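Side-chain contacts in D-lactate dehydrogenase (Fermentative) (Pseudomonas aeruginosa, PDB 6ABJ), which probably interconverts pyruvate and D-lactate with NADH as the cofactor, working as a tetramer of the D-isomer specific 2-hydroxyacid dehydrogenase family: residues A122-G127 with A310-L315; N133-R138 with L268-L273; Y140-E145 with S149-T154. One frame throughout, in Å; residues are numbered along the deposited sequence.

Contact 1 of 3, residues A122-G127 with A310-L315; sequences AEHAVG and AHQAFL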
ATOM      1  N   ALA B 122      -0.364  25.571  -9.753  1.00 27.68           N
ATOM      2  CA  ALA B 122       0.653  25.995  -8.809  1.00 26.84           C
ATOM      3  C   ALA B 122       0.389  25.356  -7.397  1.00 26.31           C
ATOM      4  O   ALA B 122       1.321  25.005  -6.700  1.00 25.01           O
ATOM      5  CB  ALA B 122       0.672  27.512  -8.709  1.00 26.99           C
ATOM      6  N   GLU B 123      -0.875  25.240  -7.026  1.00 25.98           N
ATOM      7  CA  GLU B 123      -1.261  24.592  -5.802  1.00 24.51           C
ATOM      8  C   GLU B 123      -0.793  23.121  -5.777  1.00 24.49           C
ATOM      9  O   GLU B 123      -0.306  22.626  -4.748  1.00 23.41           O
ATOM     10  CB  GLU B 123      -2.733  24.773  -5.524  1.00 25.49           C
ATOM     11  CG  GLU B 123      -3.075  26.209  -5.110  1.00 27.17           C
ATOM     12  CD  GLU B 123      -4.568  26.429  -4.925  1.00 28.24           C
ATOM     13  OE1 GLU B 123      -5.298  25.449  -4.802  1.00 27.64           O
ATOM     14  OE2 GLU B 123      -4.990  27.632  -4.915  1.00 32.73           O
ATOM     15  N   HIS B 124      -0.924  22.453  -6.905  1.00 23.86           N
ATOM     16  CA  HIS B 124      -0.541  21.081  -7.007  1.00 24.67           C
ATOM     17  C   HIS B 124       0.981  20.937  -6.852  1.00 24.58           C
ATOM     18  O   HIS B 124       1.436  20.040  -6.166  1.00 24.05           O
ATOM     19  CB  HIS B 124      -0.956  20.513  -8.322  1.00 24.81           C
ATOM     20  CG  HIS B 124      -0.804  19.016  -8.378  1.00 23.38           C
ATOM     21  ND1 HIS B 124      -1.728  18.171  -7.835  1.00 23.80           N
ATOM     22  CD2 HIS B 124       0.115  18.228  -8.967  1.00 22.67           C
ATOM     23  CE1 HIS B 124      -1.368  16.909  -8.042  1.00 23.92           C
ATOM     24  NE2 HIS B 124      -0.254  16.918  -8.745  1.00 23.09           N
ATOM     25  N   ALA B 125       1.746  21.853  -7.444  1.00 24.45           N
ATOM     26  CA  ALA B 125       3.159  21.876  -7.262  1.00 23.50           C
ATOM     27  C   ALA B 125       3.487  22.013  -5.784  1.00 24.61           C
ATOM     28  O   ALA B 125       4.369  21.302  -5.286  1.00 23.29           O
ATOM     29  CB  ALA B 125       3.812  22.966  -8.092  1.00 25.72           C
ATOM     30  N   VAL B 126       2.834  22.932  -5.076  1.00 22.89           N
ATOM     31  CA  VAL B 126       3.102  23.097  -3.657  1.00 22.53           C
ATOM     32  C   VAL B 126       2.718  21.828  -2.869  1.00 22.20           C
ATOM     33  O   VAL B 126       3.433  21.425  -1.931  1.00 23.21           O
ATOM     34  CB  VAL B 126       2.422  24.375  -3.108  1.00 23.88           C
ATOM     35  CG1 VAL B 126       2.632  24.513  -1.628  1.00 24.48           C
ATOM     36  CG2 VAL B 126       2.947  25.604  -3.851  1.00 26.68           C
ATOM     37  N   GLY B 127       1.632  21.167  -3.248  1.00 21.54           N
ATOM     38  CA  GLY B 127       1.263  19.938  -2.603  1.00 23.57           C
ATOM     39  C   GLY B 127       2.341  18.841  -2.774  1.00 22.38           C
ATOM     40  O   GLY B 127       2.669  18.098  -1.832  1.00 22.31           O
ATOM     41  N   ALA B 310      -0.335  11.761 -12.273  1.00 27.29           N
ATOM     42  CA  ALA B 310      -0.503  11.437 -13.682  1.00 29.58           C
ATOM     43  C   ALA B 310      -1.193  12.574 -14.442  1.00 29.77           C
ATOM     44  O   ALA B 310      -2.373  12.492 -14.848  1.00 32.71           O
ATOM     45  CB  ALA B 310      -1.182  10.079 -13.857  1.00 29.79           C
ATOM     46  N   HIS B 311      -0.454  13.669 -14.523  1.00 30.77           N
ATOM     47  CA  HIS B 311      -0.911  14.951 -15.071  1.00 31.40           C
ATOM     48  C   HIS B 311      -2.244  15.403 -14.484  1.00 32.21           C
ATOM     49  O   HIS B 311      -3.292  15.511 -15.174  1.00 33.46           O
ATOM     50  CB  HIS B 311      -0.949  14.932 -16.586  1.00 35.70           C
ATOM     51  CG  HIS B 311      -0.861  16.309 -17.178  1.00 36.32           C
ATOM     52  ND1 HIS B 311      -0.225  16.554 -18.368  1.00 39.89           N
ATOM     53  CD2 HIS B 311      -1.218  17.520 -16.680  1.00 38.44           C
ATOM     54  CE1 HIS B 311      -0.187  17.864 -18.581  1.00 42.09           C
ATOM     55  NE2 HIS B 311      -0.800  18.474 -17.579  1.00 40.47           N
ATOM     56  N   GLN B 312      -2.188  15.551 -13.162  1.00 28.01           N
ATOM     57  CA  GLN B 312      -3.288  15.789 -12.267  1.00 25.20           C
ATOM     58  C   GLN B 312      -3.355  17.236 -11.814  1.00 22.76           C
ATOM     59  O   GLN B 312      -4.285  17.642 -11.109  1.00 24.91           O
ATOM     60  CB  GLN B 312      -3.051  14.848 -11.038  1.00 26.44           C
ATOM     61  CG  GLN B 312      -4.212  14.623 -10.156  1.00 26.05           C
ATOM     62  CD  GLN B 312      -3.894  13.889  -8.882  1.00 26.62           C
ATOM     63  OE1 GLN B 312      -3.202  12.867  -8.890  1.00 26.47           O
ATOM     64  NE2 GLN B 312      -4.449  14.371  -7.795  1.00 26.87           N
ATOM     65  N   ALA B 313      -2.440  18.043 -12.227  1.00 24.76           N
ATOM     66  CA  ALA B 313      -2.287  19.400 -11.677  1.00 27.28           C
ATOM     67  C   ALA B 313      -3.441  20.341 -11.984  1.00 28.89           C
ATOM     68  O   ALA B 313      -3.722  21.209 -11.182  1.00 27.00           O
ATOM     69  CB  ALA B 313      -0.983  20.048 -12.148  1.00 29.10           C
ATOM     70  N   PHE B 314      -4.143  20.091 -13.097  1.00 29.74           N
ATOM     71  CA  PHE B 314      -5.383  20.847 -13.376  1.00 34.33           C
ATOM     72  C   PHE B 314      -6.651  20.172 -12.925  1.00 33.72           C
ATOM     73  O   PHE B 314      -7.751  20.675 -13.195  1.00 33.13           O
ATOM     74  CB  PHE B 314      -5.467  21.232 -14.868  1.00 32.36           C
ATOM     75  CG  PHE B 314      -5.558  20.062 -15.814  1.00 31.45           C
ATOM     76  CD1 PHE B 314      -6.767  19.429 -16.019  1.00 29.63           C
ATOM     77  CD2 PHE B 314      -4.457  19.651 -16.528  1.00 31.41           C
ATOM     78  CE1 PHE B 314      -6.871  18.373 -16.872  1.00 30.39           C
ATOM     79  CE2 PHE B 314      -4.561  18.627 -17.443  1.00 30.48           C
ATOM     80  CZ  PHE B 314      -5.773  17.994 -17.609  1.00 30.99           C
ATOM     81  N   LEU B 315      -6.515  19.072 -12.155  1.00 31.83           N
ATOM     82  CA  LEU B 315      -7.655  18.281 -11.743  1.00 30.63           C
ATOM     83  C   LEU B 315      -8.276  18.825 -10.467  1.00 31.55           C
ATOM     84  O   LEU B 315      -8.232  18.177  -9.384  1.00 28.76           O
ATOM     85  CB  LEU B 315      -7.302  16.779 -11.592  1.00 31.58           C
ATOM     86  CG  LEU B 315      -8.476  15.790 -11.668  1.00 33.34           C
ATOM     87  CD1 LEU B 315      -8.975  15.597 -13.110  1.00 34.52           C
ATOM     88  CD2 LEU B 315      -8.163  14.452 -11.050  1.00 33.22           C
TER
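His124 meets Ala313 and Gln312 across the contact, and the side chain can be followed outward from the helix as an example of an aromatic ring laid against a turn. Its CB already touches the loop, 3.8 Å from Ala313 CA. With CG anti to the backbone N and beside the carbonyl carbon (chi1 -169°), the ring is directed out from the helix and over Ala313. CG makes the closest approach, 3.6 Å to Ala313 CA, and on one flank of the ring CD2 reaches the methyl of the same residue, 3.8 Å from Ala313 CB. The CA of Ala313 thus sits over the ring face as a CH-pi partner, 3.9 Å from the centroid of the His124 ring and 24° off its normal. Further out, CE1 passes to Gln312, with Gln312 CB and Gln312 NE2 each 4.0 Å from His124 CE1. The glutamine chain runs extended and crosses the histidine at about a right angle, its amide plane 57° from that of the ring; nothing polar joins the two. At the tip, NE2 of the imidazole turns to Thr309 OG1, a hydrogen bond just before the loop segment that should limit rotation of the ring.

The turn facing the ring is type I, from Gln312 to Leu315, and is also held by Asp274, which touches the His124 side chain and whose carboxylate accepts from the backbone N of Gln312 and of Ala313. Asp274 and Phe314 are NADH-binding residues, so the packing borders the cofactor site, empty in this apo chain. Arg134 of the second subunit also bonds to the carbonyls of Gln312 and Ala313. The contact lies buried where helix 118-134 packs on the loop leading from strand 306-308, an edge strand of the seven-stranded sheet within this chain, into helix 317-335.

Contact 2 of 3, residues N133-R138 with L268-L273; sequences NRRLHR and LGYLGL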
ATOM      1  N   ASN B 133       8.470  16.669   1.245  1.00 20.22           N
ATOM      2  CA  ASN B 133       9.243  17.231   2.343  1.00 19.20           C
ATOM      3  C   ASN B 133       8.893  16.453   3.641  1.00 18.51           C
ATOM      4  O   ASN B 133       9.779  15.936   4.341  1.00 19.28           O
ATOM      5  CB  ASN B 133       8.859  18.682   2.462  1.00 19.64           C
ATOM      6  CG  ASN B 133       9.575  19.415   3.574  1.00 22.22           C
ATOM      7  OD1 ASN B 133       9.967  18.820   4.598  1.00 21.59           O
ATOM      8  ND2 ASN B 133       9.646  20.729   3.436  1.00 24.26           N
ATOM      9  N   ARG B 134       7.600  16.347   3.917  1.00 18.19           N
ATOM     10  CA  ARG B 134       7.133  15.777   5.149  1.00 19.03           C
ATOM     11  C   ARG B 134       6.841  14.230   4.990  1.00 20.06           C
ATOM     12  O   ARG B 134       6.347  13.571   5.925  1.00 20.74           O
ATOM     13  CB  ARG B 134       5.947  16.526   5.732  1.00 19.59           C
ATOM     14  CG  ARG B 134       6.136  18.058   5.809  1.00 20.51           C
ATOM     15  CD  ARG B 134       7.396  18.431   6.582  1.00 21.53           C
ATOM     16  NE  ARG B 134       7.192  18.141   7.952  1.00 21.70           N
ATOM     17  CZ  ARG B 134       6.789  19.000   8.894  1.00 21.84           C
ATOM     18  NH1 ARG B 134       6.693  20.287   8.680  1.00 22.73           N
ATOM     19  NH2 ARG B 134       6.584  18.556  10.094  1.00 22.94           N
ATOM     20  N   ARG B 135       7.132  13.702   3.810  1.00 19.65           N
ATOM     21  CA  ARG B 135       6.930  12.288   3.548  1.00 22.03           C
ATOM     22  C   ARG B 135       5.520  11.837   3.860  1.00 20.76           C
ATOM     23  O   ARG B 135       5.309  10.748   4.396  1.00 22.41           O
ATOM     24  CB  ARG B 135       7.920  11.454   4.364  1.00 22.79           C
ATOM     25  CG  ARG B 135       9.337  11.472   3.823  1.00 26.27           C
ATOM     26  CD  ARG B 135      10.102  12.665   4.363  1.00 26.00           C
ATOM     27  NE  ARG B 135      11.531  12.395   4.468  1.00 31.62           N
ATOM     28  CZ  ARG B 135      12.476  13.309   4.283  1.00 32.69           C
ATOM     29  NH1 ARG B 135      12.142  14.558   3.987  1.00 22.69           N
ATOM     30  NH2 ARG B 135      13.755  12.978   4.396  1.00 32.72           N
ATOM     31  N   LEU B 136       4.550  12.672   3.520  1.00 21.02           N
ATOM     32  CA  LEU B 136       3.194  12.407   3.910  1.00 22.14           C
ATOM     33  C   LEU B 136       2.590  11.121   3.272  1.00 22.20           C
ATOM     34  O   LEU B 136       1.813  10.467   3.890  1.00 22.54           O
ATOM     35  CB  LEU B 136       2.310  13.565   3.557  1.00 22.78           C
ATOM     36  CG  LEU B 136       2.639  14.933   4.250  1.00 23.70           C
ATOM     37  CD1 LEU B 136       1.759  16.076   3.784  1.00 24.80           C
ATOM     38  CD2 LEU B 136       2.648  14.750   5.748  1.00 23.51           C
ATOM     39  N   HIS B 137       2.991  10.820   2.053  1.00 24.19           N
ATOM     40  CA  HIS B 137       2.533   9.597   1.345  1.00 24.62           C
ATOM     41  C   HIS B 137       3.079   8.368   2.086  1.00 22.90           C
ATOM     42  O   HIS B 137       2.345   7.375   2.306  1.00 23.59           O
ATOM     43  CB  HIS B 137       3.002   9.687  -0.122  1.00 26.84           C
ATOM     44  CG  HIS B 137       4.473   9.827  -0.306  1.00 26.96           C
ATOM     45  ND1 HIS B 137       5.183  10.955   0.016  1.00 29.72           N
ATOM     46  CD2 HIS B 137       5.382   8.963  -0.779  1.00 27.72           C
ATOM     47  CE1 HIS B 137       6.448  10.778  -0.251  1.00 26.71           C
ATOM     48  NE2 HIS B 137       6.588   9.572  -0.758  1.00 25.32           N
ATOM     49  N   ARG B 138       4.314   8.456   2.563  1.00 22.82           N
ATOM     50  CA  ARG B 138       4.919   7.342   3.361  1.00 22.49           C
ATOM     51  C   ARG B 138       4.236   7.234   4.743  1.00 22.22           C
ATOM     52  O   ARG B 138       3.914   6.135   5.206  1.00 19.65           O
ATOM     53  CB  ARG B 138       6.389   7.528   3.525  1.00 24.59           C
ATOM     54  CG  ARG B 138       7.142   7.593   2.149  1.00 28.44           C
ATOM     55  CD  ARG B 138       8.686   7.472   2.332  1.00 31.88           C
ATOM     56  NE  ARG B 138       9.026   6.179   2.916  1.00 32.77           N
ATOM     57  CZ  ARG B 138      10.024   5.945   3.774  1.00 33.08           C
ATOM     58  NH1 ARG B 138      10.891   6.911   4.110  1.00 37.13           N
ATOM     59  NH2 ARG B 138      10.164   4.712   4.243  1.00 35.98           N
ATOM     60  N   LEU B 268      20.377  14.368  -6.210  1.00 25.84           N
ATOM     61  CA  LEU B 268      19.020  14.875  -6.163  1.00 25.89           C
ATOM     62  C   LEU B 268      18.338  14.241  -4.953  1.00 23.65           C
ATOM     63  O   LEU B 268      18.198  13.012  -4.892  1.00 24.30           O
ATOM     64  CB  LEU B 268      18.274  14.559  -7.477  1.00 26.11           C
ATOM     65  CG  LEU B 268      16.893  15.164  -7.620  1.00 26.51           C
ATOM     66  CD1 LEU B 268      16.918  16.688  -7.664  1.00 26.58           C
ATOM     67  CD2 LEU B 268      16.238  14.715  -8.893  1.00 27.32           C
ATOM     68  N   GLY B 269      17.852  15.091  -4.049  1.00 22.15           N
ATOM     69  CA  GLY B 269      17.226  14.648  -2.818  1.00 21.00           C
ATOM     70  C   GLY B 269      15.791  14.219  -2.978  1.00 20.51           C
ATOM     71  O   GLY B 269      15.327  13.377  -2.230  1.00 20.32           O
ATOM     72  N   TYR B 270      15.066  14.899  -3.848  1.00 19.84           N
ATOM     73  CA  TYR B 270      13.649  14.655  -3.984  1.00 20.62           C
ATOM     74  C   TYR B 270      13.222  14.971  -5.392  1.00 20.54           C
ATOM     75  O   TYR B 270      13.775  15.860  -6.044  1.00 21.89           O
ATOM     76  CB  TYR B 270      12.829  15.591  -3.077  1.00 22.13           C
ATOM     77  CG  TYR B 270      13.194  15.699  -1.608  1.00 21.74           C
ATOM     78  CD1 TYR B 270      14.255  16.490  -1.186  1.00 22.52           C
ATOM     79  CD2 TYR B 270      12.416  15.073  -0.640  1.00 22.93           C
ATOM     80  CE1 TYR B 270      14.560  16.615   0.158  1.00 23.26           C
ATOM     81  CE2 TYR B 270      12.714  15.193   0.703  1.00 22.93           C
ATOM     82  CZ  TYR B 270      13.786  15.964   1.098  1.00 23.70           C
ATOM     83  OH  TYR B 270      14.081  16.082   2.435  1.00 24.66           O
ATOM     84  N   LEU B 271      12.204  14.260  -5.843  1.00 22.04           N
ATOM     85  CA  LEU B 271      11.565  14.558  -7.127  1.00 21.91           C
ATOM     86  C   LEU B 271      10.055  14.433  -7.106  1.00 21.87           C
ATOM     87  O   LEU B 271       9.501  13.421  -6.705  1.00 20.75           O
ATOM     88  CB  LEU B 271      12.156  13.641  -8.202  1.00 23.10           C
ATOM     89  CG  LEU B 271      11.602  13.789  -9.637  1.00 23.34           C
ATOM     90  CD1 LEU B 271      12.128  15.025 -10.305  1.00 24.20           C
ATOM     91  CD2 LEU B 271      11.898  12.542 -10.447  1.00 23.63           C
ATOM     92  N   GLY B 272       9.388  15.495  -7.605  1.00 20.68           N
ATOM     93  CA  GLY B 272       7.958  15.526  -7.765  1.00 21.47           C
ATOM     94  C   GLY B 272       7.645  15.761  -9.240  1.00 20.91           C
ATOM     95  O   GLY B 272       8.036  16.780  -9.757  1.00 22.10           O
ATOM     96  N   LEU B 273       6.976  14.807  -9.869  1.00 22.52           N
ATOM     97  CA  LEU B 273       6.596  14.970 -11.265  1.00 23.90           C
ATOM     98  C   LEU B 273       5.097  14.909 -11.397  1.00 25.09           C
ATOM     99  O   LEU B 273       4.464  14.037 -10.837  1.00 24.83           O
ATOM    100  CB  LEU B 273       7.174  13.840 -12.119  1.00 24.02           C
ATOM    101  CG  LEU B 273       8.676  13.666 -12.203  1.00 24.12           C
ATOM    102  CD1 LEU B 273       8.929  12.454 -13.136  1.00 25.60           C
ATOM    103  CD2 LEU B 273       9.444  14.874 -12.644  1.00 25.69           C
TER
HETATM  104  O   HOH W   1      16.258  14.182   4.298  1.00 36.99           O
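A residue with positive phi, Arg135, sends its guanidinium back past the helix end it has just left to meet Tyr270 on a strand 135 residues further along the chain. One nitrogen serves two acceptors. Arg135 NH1 donates to Tyr270 OH at 2.9 Å. It also donates to a backbone carbonyl near the helix end, with Arg135 NH1 2.8 Å from Asn133 O. Neither bond is straight, the N-H...O angles being 143° to the phenol and 150° to the carbonyl. Both acceptors lie somewhat off the guanidinium plane, the phenol oxygen more so.

The bend at chi2 (86°) curls the arginine chain toward the tyrosine, and the guanidinium then stands steeply against the ring, so this is an edge approach and no stack. Arg135 NH1 lies in the plane of the aromatic ring at its rim, 3.4 Å from Tyr270 CE2. A water completes the link, accepting from Arg135 NH2 at 2.8 Å and forming a weak hydrogen bond with Tyr270 OH. Nonpolar contact is slight, with Asn133 CA 4.3 Å from Tyr270 CE2.

The remaining arginine nitrogen, NE, bonds to Gly152 O in the loop beyond helix 136-143, and the side amide of Asn133 is held by Phe156 O. The guanidinium is thereby tied to strand, helix end and loop together. Leu132 of helix 118-134 and Met244 of the neighbouring strand 243-247 also touch the tyrosine side chain.

Arg135 is the C-prime residue of a Schellman motif, with Leu136 N bonded to Thr131 O and Arg135 N to Leu132 O. Strand 268-273 belongs to the parallel sheet of the Rossmann-type NAD-binding domain, and the contact joins it to the C-terminal end of helix 118-134.

Contact 3 of 3, residues Y140-E145 with S149-T154; sequences YNRTRE and SLHGLT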
ATOM      1  N   TYR B 140       1.168   8.153   5.637  1.00 20.48           N
ATOM      2  CA  TYR B 140      -0.169   7.643   5.466  1.00 21.00           C
ATOM      3  C   TYR B 140      -0.153   6.161   5.436  1.00 20.09           C
ATOM      4  O   TYR B 140      -0.959   5.484   6.118  1.00 19.51           O
ATOM      5  CB  TYR B 140      -0.803   8.225   4.143  1.00 22.24           C
ATOM      6  CG  TYR B 140      -2.062   7.610   3.814  1.00 23.47           C
ATOM      7  CD1 TYR B 140      -3.203   7.895   4.541  1.00 26.00           C
ATOM      8  CD2 TYR B 140      -2.158   6.734   2.740  1.00 25.86           C
ATOM      9  CE1 TYR B 140      -4.430   7.307   4.234  1.00 28.39           C
ATOM     10  CE2 TYR B 140      -3.326   6.092   2.454  1.00 27.63           C
ATOM     11  CZ  TYR B 140      -4.485   6.416   3.172  1.00 31.03           C
ATOM     12  OH  TYR B 140      -5.635   5.768   2.888  1.00 32.60           O
ATOM     13  N   ASN B 141       0.758   5.607   4.621  1.00 19.74           N
ATOM     14  CA  ASN B 141       0.821   4.166   4.496  1.00 19.73           C
ATOM     15  C   ASN B 141       1.235   3.451   5.791  1.00 19.10           C
ATOM     16  O   ASN B 141       0.806   2.371   6.036  1.00 20.00           O
ATOM     17  CB  ASN B 141       1.740   3.778   3.324  1.00 20.03           C
ATOM     18  CG  ASN B 141       1.055   4.021   1.960  1.00 21.35           C
ATOM     19  OD1 ASN B 141      -0.181   3.960   1.816  1.00 21.65           O
ATOM     20  ND2 ASN B 141       1.848   4.305   0.981  1.00 23.03           N
ATOM     21  N   ARG B 142       2.062   4.090   6.590  1.00 18.31           N
ATOM     22  CA  ARG B 142       2.374   3.562   7.889  1.00 18.71           C
ATOM     23  C   ARG B 142       1.219   3.608   8.838  1.00 18.82           C
ATOM     24  O   ARG B 142       0.788   2.600   9.381  1.00 19.35           O
ATOM     25  CB  ARG B 142       3.555   4.318   8.532  1.00 19.44           C
ATOM     26  CG  ARG B 142       4.894   4.046   7.845  1.00 19.78           C
ATOM     27  CD  ARG B 142       5.961   4.706   8.678  1.00 20.04           C
ATOM     28  NE  ARG B 142       7.224   4.714   7.979  1.00 21.04           N
ATOM     29  CZ  ARG B 142       8.356   5.252   8.435  1.00 23.22           C
ATOM     30  NH1 ARG B 142       8.400   5.885   9.621  1.00 22.14           N
ATOM     31  NH2 ARG B 142       9.438   5.204   7.656  1.00 23.09           N
ATOM     32  N   THR B 143       0.654   4.784   9.023  1.00 18.95           N
ATOM     33  CA  THR B 143      -0.401   4.864  10.056  1.00 20.25           C
ATOM     34  C   THR B 143      -1.660   4.072   9.719  1.00 21.21           C
ATOM     35  O   THR B 143      -2.355   3.554  10.615  1.00 22.22           O
ATOM     36  CB  THR B 143      -0.781   6.330  10.378  1.00 19.58           C
ATOM     37  OG1 THR B 143      -1.358   6.985   9.250  1.00 20.20           O
ATOM     38  CG2 THR B 143       0.432   7.135  10.835  1.00 19.64           C
ATOM     39  N   ARG B 144      -1.954   3.935   8.443  1.00 22.64           N
ATOM     40  CA  ARG B 144      -3.107   3.161   7.992  1.00 26.83           C
ATOM     41  C   ARG B 144      -3.019   1.741   8.488  1.00 24.39           C
ATOM     42  O   ARG B 144      -3.995   1.101   8.637  1.00 23.89           O
ATOM     43  CB  ARG B 144      -3.149   3.048   6.489  1.00 30.73           C
ATOM     44  CG  ARG B 144      -3.624   4.268   5.783  1.00 41.30           C
ATOM     45  CD  ARG B 144      -5.125   4.357   5.793  1.00 47.19           C
ATOM     46  NE  ARG B 144      -5.703   3.554   4.742  1.00 52.76           N
ATOM     47  CZ  ARG B 144      -6.886   3.780   4.180  1.00 53.81           C
ATOM     48  NH1 ARG B 144      -7.639   4.802   4.557  1.00 42.14           N
ATOM     49  NH2 ARG B 144      -7.277   2.966   3.229  1.00 56.07           N
ATOM     50  N   GLU B 145      -1.809   1.265   8.639  1.00 23.02           N
ATOM     51  CA  GLU B 145      -1.567  -0.087   9.049  1.00 25.11           C
ATOM     52  C   GLU B 145      -1.158  -0.214  10.568  1.00 25.85           C
ATOM     53  O   GLU B 145      -0.710  -1.279  11.043  1.00 25.81           O
ATOM     54  CB  GLU B 145      -0.546  -0.791   8.091  1.00 28.55           C
ATOM     55  CG  GLU B 145       0.887  -0.273   8.055  1.00 31.92           C
ATOM     56  CD  GLU B 145       1.870  -1.068   7.153  1.00 37.09           C
ATOM     57  OE1 GLU B 145       2.853  -0.462   6.577  1.00 41.39           O
ATOM     58  OE2 GLU B 145       1.711  -2.301   7.070  1.00 40.22           O
ATOM     59  N   SER B 149       5.412   4.849  13.916  1.00 22.84           N
ATOM     60  CA  SER B 149       6.800   5.184  14.092  1.00 23.11           C
ATOM     61  C   SER B 149       7.243   6.207  13.064  1.00 22.80           C
ATOM     62  O   SER B 149       6.716   6.294  11.955  1.00 20.24           O
ATOM     63  CB  SER B 149       7.633   3.900  14.036  1.00 24.63           C
ATOM     64  OG  SER B 149       7.870   3.446  12.730  1.00 24.11           O
ATOM     65  N   LEU B 150       8.201   7.063  13.477  1.00 21.68           N
ATOM     66  CA  LEU B 150       8.535   8.242  12.737  1.00 21.76           C
ATOM     67  C   LEU B 150       9.887   8.184  12.031  1.00 21.14           C
ATOM     68  O   LEU B 150      10.278   9.148  11.328  1.00 21.12           O
ATOM     69  CB  LEU B 150       8.469   9.494  13.635  1.00 21.66           C
ATOM     70  CG  LEU B 150       7.108   9.820  14.175  1.00 22.54           C
ATOM     71  CD1 LEU B 150       7.185  11.131  14.955  1.00 24.24           C
ATOM     72  CD2 LEU B 150       6.094   9.956  13.045  1.00 22.07           C
ATOM     73  N   HIS B 151      10.640   7.097  12.219  1.00 22.50           N
ATOM     74  CA  HIS B 151      11.982   6.993  11.544  1.00 23.57           C
ATOM     75  C   HIS B 151      11.906   7.328  10.055  1.00 23.49           C
ATOM     76  O   HIS B 151      11.022   6.855   9.347  1.00 22.05           O
ATOM     77  CB  HIS B 151      12.644   5.619  11.719  1.00 23.87           C
ATOM     78  CG  HIS B 151      11.894   4.491  11.057  1.00 24.59           C
ATOM     79  ND1 HIS B 151      12.147   4.110   9.759  1.00 26.79           N
ATOM     80  CD2 HIS B 151      10.836   3.759  11.463  1.00 25.31           C
ATOM     81  CE1 HIS B 151      11.300   3.166   9.405  1.00 27.57           C
ATOM     82  NE2 HIS B 151      10.468   2.952  10.412  1.00 25.96           N
ATOM     83  N   GLY B 152      12.865   8.117   9.572  1.00 22.41           N
ATOM     84  CA  GLY B 152      12.951   8.481   8.184  1.00 21.58           C
ATOM     85  C   GLY B 152      11.968   9.524   7.654  1.00 19.94           C
ATOM     86  O   GLY B 152      12.075   9.920   6.507  1.00 20.73           O
ATOM     87  N   LEU B 153      11.070  10.047   8.495  1.00 19.48           N
ATOM     88  CA  LEU B 153      10.061  11.003   8.068  1.00 19.32           C
ATOM     89  C   LEU B 153      10.407  12.489   8.316  1.00 19.42           C
ATOM     90  O   LEU B 153       9.640  13.374   7.929  1.00 18.95           O
ATOM     91  CB  LEU B 153       8.726  10.692   8.742  1.00 19.31           C
ATOM     92  CG  LEU B 153       8.179   9.295   8.586  1.00 19.62           C
ATOM     93  CD1 LEU B 153       6.802   9.184   9.229  1.00 20.41           C
ATOM     94  CD2 LEU B 153       8.044   8.894   7.092  1.00 21.16           C
ATOM     95  N   THR B 154      11.594  12.747   8.912  1.00 19.65           N
ATOM     96  CA  THR B 154      12.005  14.090   9.195  1.00 20.13           C
ATOM     97  C   THR B 154      12.120  14.927   7.940  1.00 21.20           C
ATOM     98  O   THR B 154      12.893  14.548   7.015  1.00 20.77           O
ATOM     99  CB  THR B 154      13.341  14.119   9.958  1.00 21.52           C
ATOM    100  OG1 THR B 154      13.220  13.304  11.094  1.00 20.88           O
ATOM    101  CG2 THR B 154      13.671  15.534  10.422  1.00 21.72           C
TER
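Extended from CG to NE, Arg142 reaches straight from its helix into the loop that holds Ser149 and His151. The histidine ring folds back to meet it: chi1 of 65° sets CG between the backbone N and the carbonyl carbon, which lays the imidazole along the guanidinium. The two flat groups stack with centres 3.9 Å apart and planes at 24°, and the closest pair is Arg142 NH2 to His151 CE1 at 3.3 Å. The opposite guanidinium face is taken by leucine, Leu153 CG lying 3.6 Å from Arg142 NH1, so the group is sandwiched between an aromatic ring and an aliphatic branch.

Its edge is spent on backbone oxygens. Arg142 NH1 and NH2 grip one carbonyl end-on, each 2.8 Å from His151 O, while Arg142 NH1 also donates to Ser149 O at 2.9 Å. Both acceptor oxygens lie in the guanidinium plane; NH2 approaches His151 O nearly along the C=O axis, whereas at Ser149 O the donor stands above the carbonyl plane.

Ser149 O comes just before a type II turn from Leu150 to Leu153 and His151 O lies within it; Gly152 takes the positive phi. The turn belongs to the loop between helix 136-143 and strand 162-166, and the arginine ties that loop back to the helix it follows.

Asp289 of the third subunit accepts from His151 ND1, forms a salt bridge with Arg138 and a long, weak ion pair with Arg142 NH2; it probably eases the proximity of the two arginines. Ser149 OG turns instead to Asp147. Leu153 also packs on Gln312 of the second subunit.

Overall arrangement
Contact 1 is the core one, buried with its centre about 8 Å from the chain's centre and beside NADH-binding residues. The centres of contacts 2 and 3 lie about 18 and 29 Å out, away from the annotated sites; contact 2 is partly buried, whereas contact 3, though peripheral in the chain, is buried in the tetramer, where other subunits pack on it. Contacts 1 and 2 share helix 118-134 without touching; contacts 2 and 3 share helix 136-143 and meet through Arg135 and Gly152. A histidine ring over a turn, without a cross-segment hydrogen bond, gives way to arginines that distribute their N-H groups among a phenol, a water and backbone carbonyls.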